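Local coordinates for protein lactaldehyde dehydrogenase (Escherichia coli, PDB 2IMP) that catalyses the irreversible NAD-dependent oxidation of L-lactaldehyde to L-lactate, and also oxidises glycolaldehyde and L-glyceraldehyde, as a homotetramer, at residues Gly326-Ile329 with Ala333-Arg336; Asn28-Ala33 with Gly315-Arg320; Ile24-Pro29 with Phe180-Ala185; Lys356-Glu359 with Tyr365-Thr368; Ala88-Glu93 with Gln99-Glu104. One frame throughout, in Å; residues are numbered along the deposited sequence.

Contact 1: Gly326-Ile329 with Ala333-Arg336; sequences GPLI and ALER. With NAI (1,4-dihydronicotinamide adenine dinucleotide), chain D.
The first turns of helix 331-346, which carries a cofactor-binding arginine, pack against the loop that leads into it, where L328 and I329 meet A333 and L334. L328 does most of the touching. Its CG stands anti to the carbonyl carbon (chi1 -63°), which brings the branch onto the helix backbone, with CD1 3.6 Å from CA of L334. The same methyl meets the tip of the leucine side chain, CD1 of L328 lying 4.0 Å from CD1 of L334. I329 uses its CG2 branch, 3.9 Å from CB of A333, while the rest of its side chain leads away to W152. The helix start is further tied by A333 N, which is hydrogen-bonded to OD1 of N330. This apolar seam adjoins the NAD pocket of the aldehyde dehydrogenase fold: R336, on the same helix turn, reaches the nicotinamide ribose. The chain of R336 bends at chi3 (-66°), and its NH2 comes within 2.7 Å of O3D of the cofactor. The neighbouring ribose hydroxyl O2D lies over one face of the guanidinium, 3.0 Å from NH1 of R336, and CA of A333 lies over the opposite face, offset toward the rim.

Contact 2: Asn28-Ala33 with Gly315-Arg320; sequences NPATEA and GNPAER
OD1 of N316 is gripped by two groups: water 1 donates to it at 2.7 Å, and A318 N donates at 2.8 Å from N to OD1 of N316, closing an Asx turn. A chi1 of -170°, which sets CG opposite the backbone N, carries the amide of N316 across to the facing turn, where CB of A30 sits 3.7 Å from CG of N316. The NH2 end goes further, and ND2 of N316 passes 3.5 Å from CG2 of T31, the two side chains crossing at a slant. CB of A30 also rests 4.1 Å from CD of P317. The facing residues form the turn of the beta hairpin between strands 23-27 and 34-39, and N28 repeats the same device: its OD1 accepts from A30 N at 2.8 Å in a second Asx turn. The donor of that bond is tilted 18° from the carbonyl plane. Water 1 links the two turns, accepting from ND2 of N28 at 3.2 Å, and thereby joins the two asparagine amides through solvent. A leucine in place of N316 would probably leave A318 N and water 1 without their acceptor, setting the turn at P317 free to shift. Beyond N316, the carbonyl of P317 is hydrogen-bonded to Q98.

Contact 3: Ile24-Pro29 with Phe180-Ala185; sequences IDVVNP and FTPNNA. With NAI (1,4-dihydronicotinamide adenine dinucleotide), chain D.
Strand 23-27, an outermost strand of the N-terminal sheet within this chain, passes over the turn that opens helix 183-195, the CA atoms of V26 and F180 being the nearest pair at 5.9 Å. V26 supplies the whole apolar contact from the strand. Its CG1 is anti to the backbone N (chi1 178°), which turns CG2 to P182 and CG1 to F180 O: CG2 meets the proline tip to tip, 3.6 Å from CG of P182, while CG1 of V26 lies 3.8 Å from O of F180 and alongside ND2 of N183. The polar end of N183 is held from elsewhere, its OD1 hydrogen-bonded to S36. Replacing V26 by an alanine would probably open a gap against CG of P182 and leave the side chain of N183 less closely packed. Water 2 lies between V27 O and F180 O, within 2.7 Å of each. The CB of F180 is directed away from the strand, and its ring lies at the cofactor, where its edge meets C2N in plane, 3.5 Å from CZ, and CE2 of F180 is 3.4 Å from the ribose O4D. Methyls thus seal the strand to the turn, while the aromatic ring meets the coenzyme by van der Waals contact.

Contact 4: Lys356-Glu359 with Tyr365-Thr368; sequences KAVE and YPPT
Two extended, irregular stretches, K356-E359 and Y365-T368, come side by side in the excursion between strands 350-353 and 368-371, with the CA atoms of A357 and Y365 5.0 Å apart. Y365 and P366 are the main contributors from their segment. In Y365, chi1 of -162° lays the ring along the opposite backbone, and its CE1 comes 3.4 Å from the backbone N of A357, which approaches the ring obliquely. The methyl of the same residue closes in as well, CB of A357 standing 3.5 Å from CE1 of Y365. At the end of the ring, OH of Y365 is 3.6 Å from K356 N. In P366, CG presses to 3.0 Å from O of K356, and CD meets V358 at 4.1 Å from CG2, the two side chains sliding past each other in opposite directions. CD of P366 also lies over one face of the Y365 ring, offset toward the rim. After the prolines, T368 OG1 donates to P366 O at 2.8 Å, tilted 35° from the carbonyl plane, and OG1 also takes the N-H of G355. Y365 rests on V337 and V341 of helix 331-346, F314 packs against V358 and P366, and T368 enters strand 368-371, which runs beside strand 388-394.

Contact 5: Ala88-Glu93 with Gln99-Glu104; sequences ALIVEE and QLAEVE
The carboxylate of E104 is the flat group here, and I90 lies against it: CD1 of I90 stands over its plane, directly above OE1 at 3.9 Å, while CG2 of I90 approaches the same oxygen of E104 from the same side at 3.9 Å. E104 is extended beyond CG, and its trans first torsion (chi1 -174°) brings the carboxylate across to the isoleucine. Although buried, both of its oxygens have partners: OE1 forms a salt bridge with K96 and OE2 accepts from F157 N at the start of helix 155-168. The nearby lysine would be expected to favour the ionised form. These residues join two successive helices, 83-94 and 98-116, linked by a short turn; their local axes approach to 8.8 Å, and the N-to-C directions make 132°. At the crossing stands A101, whose small side chain fits between its two neighbours, CB of A101 lying 3.6 Å from CG2 of V91 and 4.2 Å from CB of I90. On V91, CG2 is the branch anti to the carbonyl carbon (chi1 174° to CG1), and it is this one that faces the alanine. I90 also packs on F156.

How the contacts relate
Contacts 1 and 3 both reach the NAD cofactor, and the side chains of R336 and F180 are about 8 Å apart. Contacts 2 and 3 share N28 and P29, and P29 also touches contact 1, its CB lying 3.3 Å from L328 O. Contact 5 meets contact 3 through E93, whose OE1 and OE2 are 2.9 Å from N183 N and 2.8 Å from N184 N, probable hydrogen bonds at the opening of helix 183-195. P317 of contact 2 packs on V91 of contact 5. Contact 4 lies outermost, joined to contact 1 where CB of Y365 is 3.9 Å from CD1 of L334. E104 of contact 5 approaches bound lactate to about 7 Å.

Contact 1: Gly326-Ile329 with Ala333-Arg336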
# COMPACT_ATOMS: atom_id res chain seq x y z
N GLY A 326 34.97 -20.94 14.68
CA GLY A 326 34.83 -21.78 15.85
C GLY A 326 34.58 -23.21 15.42
O GLY A 326 34.77 -23.55 14.25
N PRO A 327 34.16 -24.09 16.33
CA PRO A 327 33.91 -25.48 15.97
C PRO A 327 32.49 -25.67 15.37
O PRO A 327 31.64 -24.80 15.49
CB PRO A 327 34.04 -26.20 17.30
CG PRO A 327 33.39 -25.21 18.23
CD PRO A 327 34.00 -23.89 17.79
N LEU A 328 32.28 -26.81 14.72
CA LEU A 328 30.96 -27.12 14.19
C LEU A 328 30.01 -27.47 15.36
O LEU A 328 30.48 -27.85 16.44
CB LEU A 328 31.04 -28.29 13.21
CG LEU A 328 31.88 -28.06 11.96
CD1 LEU A 328 31.72 -29.25 11.02
CD2 LEU A 328 31.43 -26.79 11.26
N ILE A 329 28.71 -27.34 15.15
CA ILE A 329 27.74 -27.59 16.22
C ILE A 329 27.86 -28.95 16.96
O ILE A 329 27.87 -28.99 18.19
CB ILE A 329 26.28 -27.41 15.72
CG1 ILE A 329 25.32 -27.34 16.90
CG2 ILE A 329 25.90 -28.54 14.79
CD1 ILE A 329 25.61 -26.21 17.88
N ALA A 333 27.44 -33.31 12.46
CA ALA A 333 27.74 -32.23 11.54
C ALA A 333 29.16 -32.37 10.96
O ALA A 333 29.36 -32.29 9.74
CB ALA A 333 27.61 -30.88 12.25
N LEU A 334 30.12 -32.60 11.85
CA LEU A 334 31.50 -32.80 11.44
C LEU A 334 31.65 -34.00 10.49
O LEU A 334 32.28 -33.91 9.44
CB LEU A 334 32.39 -33.01 12.67
CG LEU A 334 33.88 -33.24 12.42
CD1 LEU A 334 34.46 -32.07 11.64
CD2 LEU A 334 34.61 -33.39 13.74
N GLU A 335 31.05 -35.13 10.88
CA GLU A 335 31.09 -36.33 10.05
C GLU A 335 30.53 -36.11 8.64
O GLU A 335 31.14 -36.51 7.65
CB GLU A 335 30.32 -37.46 10.73
CG GLU A 335 31.03 -38.08 11.91
CD GLU A 335 30.25 -39.22 12.52
OE1 GLU A 335 29.80 -40.11 11.76
OE2 GLU A 335 30.07 -39.24 13.76
N ARG A 336 29.37 -35.47 8.55
CA ARG A 336 28.78 -35.20 7.25
C ARG A 336 29.68 -34.33 6.35
O ARG A 336 29.72 -34.51 5.13
CB ARG A 336 27.40 -34.56 7.40
CG ARG A 336 26.34 -35.53 7.91
CD ARG A 336 24.92 -35.01 7.66
NE ARG A 336 24.63 -33.81 8.43
CZ ARG A 336 24.43 -33.79 9.75
NH1 ARG A 336 24.48 -34.91 10.46
NH2 ARG A 336 24.20 -32.63 10.36
PA NAI D . 16.90 -29.11 12.38
O1A NAI D . 15.73 -29.14 11.49
O2A NAI D . 17.55 -30.48 12.56
O5B NAI D . 16.47 -28.51 13.79
C5B NAI D . 15.83 -27.25 13.96
C4B NAI D . 14.65 -27.33 14.93
O4B NAI D . 13.63 -28.21 14.43
C3B NAI D . 15.00 -27.87 16.32
O3B NAI D . 14.35 -27.09 17.32
C2B NAI D . 14.55 -29.31 16.26
O2B NAI D . 14.32 -29.93 17.50
C1B NAI D . 13.32 -29.22 15.39
N9A NAI D . 12.97 -30.51 14.71
C8A NAI D . 13.79 -31.48 14.13
N7A NAI D . 12.99 -32.48 13.64
C5A NAI D . 11.70 -32.16 13.89
C6A NAI D . 10.48 -32.81 13.61
N6A NAI D . 10.46 -33.99 12.98
N1A NAI D . 9.28 -32.21 14.01
C2A NAI D . 9.28 -30.98 14.67
N3A NAI D . 10.50 -30.34 14.95
C4A NAI D . 11.68 -30.92 14.56
O3 NAI D . 17.91 -28.06 11.70
PN NAI D . 19.26 -27.44 12.34
O1N NAI D . 19.01 -26.89 13.68
O2N NAI D . 19.83 -26.51 11.31
O5D NAI D . 20.19 -28.76 12.38
C5D NAI D . 20.51 -29.50 13.54
C4D NAI D . 21.35 -30.67 13.10
O4D NAI D . 21.48 -31.59 14.18
C3D NAI D . 21.04 -31.57 11.88
O3D NAI D . 21.92 -31.28 10.82
C2D NAI D . 21.18 -32.99 12.38
O2D NAI D . 21.82 -33.84 11.45
C1D NAI D . 21.93 -32.82 13.67
N1N NAI D . 21.69 -33.98 14.59
C2N NAI D . 20.56 -33.92 15.42
C3N NAI D . 20.29 -34.99 16.31
C7N NAI D . 19.08 -34.95 17.21
O7N NAI D . 18.85 -36.01 18.07
N7N NAI D . 18.21 -33.94 17.23
C4N NAI D . 21.19 -36.11 16.34
C5N NAI D . 22.34 -36.15 15.49
C6N NAI D . 22.57 -35.06 14.61

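Contact 2: Asn28-Ala33 with Gly315-Arg320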
# COMPACT_ATOMS: atom_id res chain seq x y z
N ASN A 28 29.41 -28.18 25.03
CA ASN A 28 30.19 -27.12 24.42
C ASN A 28 30.91 -27.70 23.18
O ASN A 28 31.82 -28.51 23.32
CB ASN A 28 31.23 -26.58 25.40
CG ASN A 28 32.00 -25.40 24.85
OD1 ASN A 28 32.35 -25.36 23.67
ND2 ASN A 28 32.28 -24.43 25.71
N PRO A 29 30.51 -27.29 21.98
CA PRO A 29 31.11 -27.79 20.74
C PRO A 29 32.66 -27.66 20.62
O PRO A 29 33.29 -28.34 19.82
CB PRO A 29 30.37 -27.01 19.66
CG PRO A 29 30.16 -25.69 20.33
CD PRO A 29 29.68 -26.10 21.70
N ALA A 30 33.25 -26.78 21.43
CA ALA A 30 34.69 -26.60 21.39
C ALA A 30 35.47 -27.60 22.28
O ALA A 30 36.58 -28.02 21.94
CB ALA A 30 35.05 -25.17 21.78
N THR A 31 34.86 -27.97 23.41
CA THR A 31 35.49 -28.87 24.37
C THR A 31 34.72 -30.18 24.65
O THR A 31 35.23 -31.07 25.34
CB THR A 31 35.66 -28.16 25.72
OG1 THR A 31 34.37 -27.93 26.30
CG2 THR A 31 36.36 -26.82 25.54
N GLU A 32 33.51 -30.29 24.13
CA GLU A 32 32.68 -31.46 24.35
C GLU A 32 32.23 -31.65 25.82
O GLU A 32 31.70 -32.70 26.18
CB GLU A 32 33.39 -32.72 23.86
CG GLU A 32 33.33 -32.88 22.35
CD GLU A 32 34.13 -34.07 21.88
OE1 GLU A 32 35.37 -33.97 21.82
OE2 GLU A 32 33.51 -35.11 21.57
N ALA A 33 32.46 -30.64 26.64
CA ALA A 33 32.05 -30.70 28.04
C ALA A 33 30.57 -30.31 28.25
O ALA A 33 30.05 -29.44 27.55
CB ALA A 33 32.95 -29.81 28.88
N GLY A 315 39.37 -22.39 16.27
CA GLY A 315 39.64 -22.80 17.63
C GLY A 315 38.52 -22.46 18.60
O GLY A 315 37.43 -22.06 18.19
N ASN A 316 38.80 -22.62 19.89
CA ASN A 316 37.84 -22.33 20.94
C ASN A 316 37.49 -20.82 21.06
O ASN A 316 38.32 -20.01 21.47
CB ASN A 316 38.39 -22.83 22.28
CG ASN A 316 37.37 -22.78 23.39
OD1 ASN A 316 36.55 -21.87 23.46
ND2 ASN A 316 37.41 -23.77 24.27
N PRO A 317 36.25 -20.44 20.70
CA PRO A 317 35.77 -19.05 20.74
C PRO A 317 35.96 -18.38 22.12
O PRO A 317 36.28 -17.20 22.21
CB PRO A 317 34.29 -19.18 20.39
CG PRO A 317 34.24 -20.41 19.57
CD PRO A 317 35.16 -21.35 20.30
N ALA A 318 35.75 -19.15 23.18
CA ALA A 318 35.88 -18.64 24.54
C ALA A 318 37.32 -18.27 24.96
O ALA A 318 37.52 -17.38 25.79
CB ALA A 318 35.30 -19.65 25.53
N GLU A 319 38.30 -18.94 24.38
CA GLU A 319 39.69 -18.69 24.73
C GLU A 319 40.49 -17.87 23.69
O GLU A 319 41.60 -17.43 23.96
CB GLU A 319 40.41 -20.02 24.98
CG GLU A 319 39.68 -20.90 25.97
CD GLU A 319 40.58 -21.91 26.63
OE1 GLU A 319 41.24 -22.69 25.91
OE2 GLU A 319 40.63 -21.92 27.88
N ARG A 320 39.89 -17.68 22.53
CA ARG A 320 40.52 -16.92 21.46
C ARG A 320 39.60 -15.87 20.84
O ARG A 320 38.58 -16.20 20.23
CB ARG A 320 41.02 -17.87 20.37
CG ARG A 320 42.12 -18.81 20.82
CD ARG A 320 43.43 -18.49 20.14
NE ARG A 320 43.43 -18.94 18.76
CZ ARG A 320 44.39 -18.67 17.88
NH1 ARG A 320 45.43 -17.93 18.23
NH2 ARG A 320 44.30 -19.14 16.64
O HOH W 1 33.96 -22.20 24.17

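Contact 3: Ile24-Pro29 with Phe180-Ala185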
# COMPACT_ATOMS: atom_id res chain seq x y z
N ILE A 24 18.37 -34.07 28.78
CA ILE A 24 19.23 -33.96 27.61
C ILE A 24 20.47 -33.10 27.92
O ILE A 24 20.34 -31.97 28.38
CB ILE A 24 18.47 -33.34 26.42
CG1 ILE A 24 17.27 -34.21 26.04
CG2 ILE A 24 19.41 -33.18 25.23
CD1 ILE A 24 16.43 -33.65 24.90
N ASP A 25 21.65 -33.66 27.69
CA ASP A 25 22.86 -32.90 27.95
C ASP A 25 23.19 -31.85 26.88
O ASP A 25 23.13 -32.12 25.69
CB ASP A 25 24.08 -33.83 28.06
CG ASP A 25 24.07 -34.69 29.32
OD1 ASP A 25 23.82 -34.15 30.42
OD2 ASP A 25 24.33 -35.90 29.21
N VAL A 26 23.50 -30.64 27.33
CA VAL A 26 23.91 -29.59 26.42
C VAL A 26 25.45 -29.46 26.48
O VAL A 26 26.02 -29.16 27.53
CB VAL A 26 23.25 -28.24 26.77
CG1 VAL A 26 23.74 -27.16 25.81
CG2 VAL A 26 21.73 -28.37 26.68
N VAL A 27 26.09 -29.72 25.35
CA VAL A 27 27.54 -29.71 25.27
C VAL A 27 28.20 -28.50 24.59
O VAL A 27 27.62 -27.88 23.70
CB VAL A 27 28.02 -30.98 24.54
CG1 VAL A 27 29.50 -30.93 24.33
CG2 VAL A 27 27.63 -32.22 25.33
N ASN A 28 29.41 -28.18 25.03
CA ASN A 28 30.19 -27.12 24.42
C ASN A 28 30.91 -27.70 23.18
O ASN A 28 31.82 -28.51 23.32
CB ASN A 28 31.23 -26.58 25.40
CG ASN A 28 32.00 -25.40 24.85
OD1 ASN A 28 32.35 -25.36 23.67
ND2 ASN A 28 32.28 -24.43 25.71
N PRO A 29 30.51 -27.29 21.98
CA PRO A 29 31.11 -27.79 20.74
C PRO A 29 32.66 -27.66 20.62
O PRO A 29 33.29 -28.34 19.82
CB PRO A 29 30.37 -27.01 19.66
CG PRO A 29 30.16 -25.69 20.33
CD PRO A 29 29.68 -26.10 21.70
N PHE A 180 20.31 -28.36 21.11
CA PHE A 180 21.74 -28.08 21.14
C PHE A 180 22.08 -26.67 21.65
O PHE A 180 23.18 -26.43 22.14
CB PHE A 180 22.34 -28.24 19.74
CG PHE A 180 22.17 -29.61 19.17
CD1 PHE A 180 22.75 -30.71 19.78
CD2 PHE A 180 21.40 -29.80 18.03
CE1 PHE A 180 22.57 -31.99 19.27
CE2 PHE A 180 21.21 -31.07 17.51
CZ PHE A 180 21.80 -32.17 18.13
N THR A 181 21.13 -25.75 21.52
CA THR A 181 21.34 -24.37 21.94
C THR A 181 20.15 -23.74 22.71
O THR A 181 19.59 -22.72 22.31
CB THR A 181 21.67 -23.47 20.71
OG1 THR A 181 20.58 -23.52 19.78
CG2 THR A 181 22.93 -23.95 20.01
N PRO A 182 19.76 -24.35 23.84
CA PRO A 182 18.64 -23.86 24.64
C PRO A 182 18.98 -22.78 25.69
O PRO A 182 18.11 -22.02 26.12
CB PRO A 182 18.12 -25.12 25.30
CG PRO A 182 19.41 -25.83 25.62
CD PRO A 182 20.22 -25.66 24.35
N ASN A 183 20.25 -22.72 26.10
CA ASN A 183 20.67 -21.78 27.13
C ASN A 183 20.33 -20.31 26.87
O ASN A 183 19.81 -19.63 27.75
CB ASN A 183 22.15 -21.95 27.41
CG ASN A 183 22.47 -23.33 27.93
OD1 ASN A 183 21.61 -23.97 28.53
ND2 ASN A 183 23.69 -23.79 27.71
N ASN A 184 20.64 -19.84 25.66
CA ASN A 184 20.33 -18.47 25.31
C ASN A 184 18.81 -18.22 25.39
O ASN A 184 18.37 -17.12 25.73
CB ASN A 184 20.82 -18.18 23.89
CG ASN A 184 20.12 -19.01 22.84
OD1 ASN A 184 19.00 -18.66 22.41
ND2 ASN A 184 20.72 -20.10 22.43
N ALA A 185 18.03 -19.26 25.10
CA ALA A 185 16.58 -19.17 25.16
C ALA A 185 16.06 -19.08 26.61
O ALA A 185 15.06 -18.42 26.88
CB ALA A 185 15.95 -20.36 24.46
PA NAI D . 16.90 -29.11 12.38
O1A NAI D . 15.73 -29.14 11.49
O2A NAI D . 17.55 -30.48 12.56
O5B NAI D . 16.47 -28.51 13.79
C5B NAI D . 15.83 -27.25 13.96
C4B NAI D . 14.65 -27.33 14.93
O4B NAI D . 13.63 -28.21 14.43
C3B NAI D . 15.00 -27.87 16.32
O3B NAI D . 14.35 -27.09 17.32
C2B NAI D . 14.55 -29.31 16.26
O2B NAI D . 14.32 -29.93 17.50
C1B NAI D . 13.32 -29.22 15.39
N9A NAI D . 12.97 -30.51 14.71
C8A NAI D . 13.79 -31.48 14.13
N7A NAI D . 12.99 -32.48 13.64
C5A NAI D . 11.70 -32.16 13.89
C6A NAI D . 10.48 -32.81 13.61
N6A NAI D . 10.46 -33.99 12.98
N1A NAI D . 9.28 -32.21 14.01
C2A NAI D . 9.28 -30.98 14.67
N3A NAI D . 10.50 -30.34 14.95
C4A NAI D . 11.68 -30.92 14.56
O3 NAI D . 17.91 -28.06 11.70
PN NAI D . 19.26 -27.44 12.34
O1N NAI D . 19.01 -26.89 13.68
O2N NAI D . 19.83 -26.51 11.31
O5D NAI D . 20.19 -28.76 12.38
C5D NAI D . 20.51 -29.50 13.54
C4D NAI D . 21.35 -30.67 13.10
O4D NAI D . 21.48 -31.59 14.18
C3D NAI D . 21.04 -31.57 11.88
O3D NAI D . 21.92 -31.28 10.82
C2D NAI D . 21.18 -32.99 12.38
O2D NAI D . 21.82 -33.84 11.45
C1D NAI D . 21.93 -32.82 13.67
N1N NAI D . 21.69 -33.98 14.59
C2N NAI D . 20.56 -33.92 15.42
C3N NAI D . 20.29 -34.99 16.31
C7N NAI D . 19.08 -34.95 17.21
O7N NAI D . 18.85 -36.01 18.07
N7N NAI D . 18.21 -33.94 17.23
C4N NAI D . 21.19 -36.11 16.34
C5N NAI D . 22.34 -36.15 15.49
C6N NAI D . 22.57 -35.06 14.61
O HOH W 2 25.69 -27.38 21.85

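Contact 4: Lys356-Glu359 with Tyr365-Thr368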
# COMPACT_ATOMS: atom_id res chain seq x y z
N LYS A 356 40.86 -31.86 5.09
CA LYS A 356 41.18 -32.89 6.07
C LYS A 356 40.68 -32.56 7.49
O LYS A 356 41.15 -31.61 8.11
CB LYS A 356 42.69 -33.13 6.11
CG LYS A 356 43.14 -34.22 7.07
CD LYS A 356 42.79 -35.61 6.56
CE LYS A 356 43.37 -36.68 7.47
NZ LYS A 356 43.04 -38.06 7.01
N ALA A 357 39.73 -33.34 7.98
CA ALA A 357 39.18 -33.10 9.30
C ALA A 357 40.19 -33.22 10.46
O ALA A 357 41.05 -34.10 10.47
CB ALA A 357 38.01 -34.03 9.55
N VAL A 358 40.07 -32.31 11.43
CA VAL A 358 40.92 -32.32 12.60
C VAL A 358 40.46 -33.39 13.62
O VAL A 358 39.27 -33.61 13.77
CB VAL A 358 40.90 -30.94 13.31
CG1 VAL A 358 41.72 -30.99 14.58
CG2 VAL A 358 41.42 -29.87 12.37
N GLU A 359 41.41 -34.04 14.29
CA GLU A 359 41.04 -35.06 15.26
C GLU A 359 41.45 -34.74 16.72
O GLU A 359 42.63 -34.61 17.03
CB GLU A 359 41.60 -36.42 14.83
CG GLU A 359 41.02 -37.60 15.60
CD GLU A 359 41.20 -38.92 14.87
OE1 GLU A 359 42.36 -39.32 14.62
OE2 GLU A 359 40.18 -39.56 14.54
N TYR A 365 36.79 -28.39 11.73
CA TYR A 365 37.07 -28.71 10.34
C TYR A 365 37.76 -27.50 9.67
O TYR A 365 37.23 -26.39 9.68
CB TYR A 365 35.80 -29.07 9.57
CG TYR A 365 36.11 -29.80 8.28
CD1 TYR A 365 36.43 -31.15 8.29
CD2 TYR A 365 36.16 -29.12 7.06
CE1 TYR A 365 36.80 -31.81 7.12
CE2 TYR A 365 36.52 -29.77 5.89
CZ TYR A 365 36.85 -31.12 5.92
OH TYR A 365 37.25 -31.76 4.78
N PRO A 366 38.94 -27.72 9.08
CA PRO A 366 39.68 -26.64 8.43
C PRO A 366 39.02 -25.99 7.20
O PRO A 366 38.33 -26.65 6.42
CB PRO A 366 41.00 -27.31 8.08
CG PRO A 366 40.56 -28.70 7.72
CD PRO A 366 39.58 -29.02 8.84
N PRO A 367 39.23 -24.68 7.02
CA PRO A 367 38.66 -23.99 5.87
C PRO A 367 39.12 -24.79 4.63
O PRO A 367 40.31 -24.98 4.41
CB PRO A 367 39.29 -22.61 5.95
CG PRO A 367 39.40 -22.39 7.42
CD PRO A 367 39.92 -23.72 7.91
N THR A 368 38.16 -25.25 3.85
CA THR A 368 38.48 -26.05 2.68
C THR A 368 38.09 -25.43 1.34
O THR A 368 36.96 -24.98 1.15
CB THR A 368 37.84 -27.44 2.81
OG1 THR A 368 38.31 -28.07 4.00
CG2 THR A 368 38.18 -28.30 1.60

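Contact 5: Ala88-Glu93 with Gln99-Glu104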
# COMPACT_ATOMS: atom_id res chain seq x y z
N ALA A 88 27.99 -14.68 25.80
CA ALA A 88 28.82 -15.76 26.30
C ALA A 88 28.09 -17.11 26.22
O ALA A 88 28.68 -18.14 25.89
CB ALA A 88 29.24 -15.47 27.75
N LEU A 89 26.79 -17.09 26.52
CA LEU A 89 25.98 -18.29 26.43
C LEU A 89 25.97 -18.83 24.99
O LEU A 89 26.13 -20.03 24.76
CB LEU A 89 24.55 -18.02 26.88
CG LEU A 89 24.35 -17.70 28.36
CD1 LEU A 89 22.90 -17.31 28.62
CD2 LEU A 89 24.75 -18.91 29.21
N ILE A 90 25.80 -17.91 24.04
CA ILE A 90 25.80 -18.28 22.64
C ILE A 90 27.16 -18.85 22.20
O ILE A 90 27.24 -19.89 21.55
CB ILE A 90 25.42 -17.07 21.75
CG1 ILE A 90 24.02 -16.57 22.13
CG2 ILE A 90 25.47 -17.46 20.27
CD1 ILE A 90 23.56 -15.35 21.35
N VAL A 91 28.23 -18.15 22.59
CA VAL A 91 29.58 -18.60 22.29
C VAL A 91 29.81 -20.04 22.80
O VAL A 91 30.22 -20.93 22.07
CB VAL A 91 30.63 -17.70 22.97
CG1 VAL A 91 32.03 -18.28 22.78
CG2 VAL A 91 30.57 -16.28 22.41
N GLU A 92 29.49 -20.22 24.08
CA GLU A 92 29.63 -21.49 24.78
C GLU A 92 28.87 -22.69 24.17
O GLU A 92 29.44 -23.77 24.00
CB GLU A 92 29.22 -21.28 26.23
CG GLU A 92 29.22 -22.54 27.07
CD GLU A 92 28.92 -22.25 28.52
OE1 GLU A 92 27.90 -21.57 28.79
OE2 GLU A 92 29.70 -22.69 29.40
N GLU A 93 27.59 -22.51 23.86
CA GLU A 93 26.80 -23.61 23.31
C GLU A 93 26.74 -23.67 21.76
O GLU A 93 26.61 -24.75 21.19
CB GLU A 93 25.38 -23.57 23.88
CG GLU A 93 24.51 -22.43 23.39
CD GLU A 93 23.18 -22.31 24.14
OE1 GLU A 93 22.64 -23.35 24.59
OE2 GLU A 93 22.68 -21.18 24.26
N GLN A 99 32.93 -12.06 18.63
CA GLN A 99 32.45 -10.91 17.88
C GLN A 99 31.07 -11.10 17.24
O GLN A 99 30.25 -10.18 17.25
CB GLN A 99 33.47 -10.51 16.80
CG GLN A 99 34.77 -9.96 17.35
CD GLN A 99 35.78 -11.03 17.73
OE1 GLN A 99 35.46 -12.23 17.74
NE2 GLN A 99 37.00 -10.62 18.03
N LEU A 100 30.84 -12.27 16.67
CA LEU A 100 29.55 -12.53 16.05
C LEU A 100 28.43 -12.72 17.07
O LEU A 100 27.31 -12.27 16.85
CB LEU A 100 29.65 -13.73 15.12
CG LEU A 100 30.68 -13.47 14.02
CD1 LEU A 100 30.83 -14.70 13.16
CD2 LEU A 100 30.28 -12.25 13.19
N ALA A 101 28.74 -13.39 18.18
CA ALA A 101 27.76 -13.55 19.23
C ALA A 101 27.28 -12.17 19.72
O ALA A 101 26.09 -11.92 19.86
CB ALA A 101 28.35 -14.33 20.39
N GLU A 102 28.24 -11.28 19.97
CA GLU A 102 27.92 -9.93 20.40
C GLU A 102 27.00 -9.21 19.39
O GLU A 102 26.04 -8.56 19.78
CB GLU A 102 29.20 -9.11 20.59
CG GLU A 102 29.84 -9.32 21.95
CD GLU A 102 31.17 -8.61 22.09
OE1 GLU A 102 31.27 -7.44 21.66
OE2 GLU A 102 32.11 -9.23 22.64
N VAL A 103 27.32 -9.34 18.11
CA VAL A 103 26.50 -8.74 17.08
C VAL A 103 25.07 -9.33 17.08
O VAL A 103 24.08 -8.60 17.05
CB VAL A 103 27.13 -8.92 15.68
CG1 VAL A 103 26.14 -8.51 14.60
CG2 VAL A 103 28.39 -8.06 15.58
N GLU A 104 24.98 -10.66 17.15
CA GLU A 104 23.67 -11.29 17.19
C GLU A 104 22.78 -10.74 18.33
O GLU A 104 21.62 -10.41 18.12
CB GLU A 104 23.79 -12.81 17.35
CG GLU A 104 22.44 -13.51 17.25
CD GLU A 104 22.51 -15.01 17.48
OE1 GLU A 104 23.62 -15.58 17.42
OE2 GLU A 104 21.44 -15.62 17.72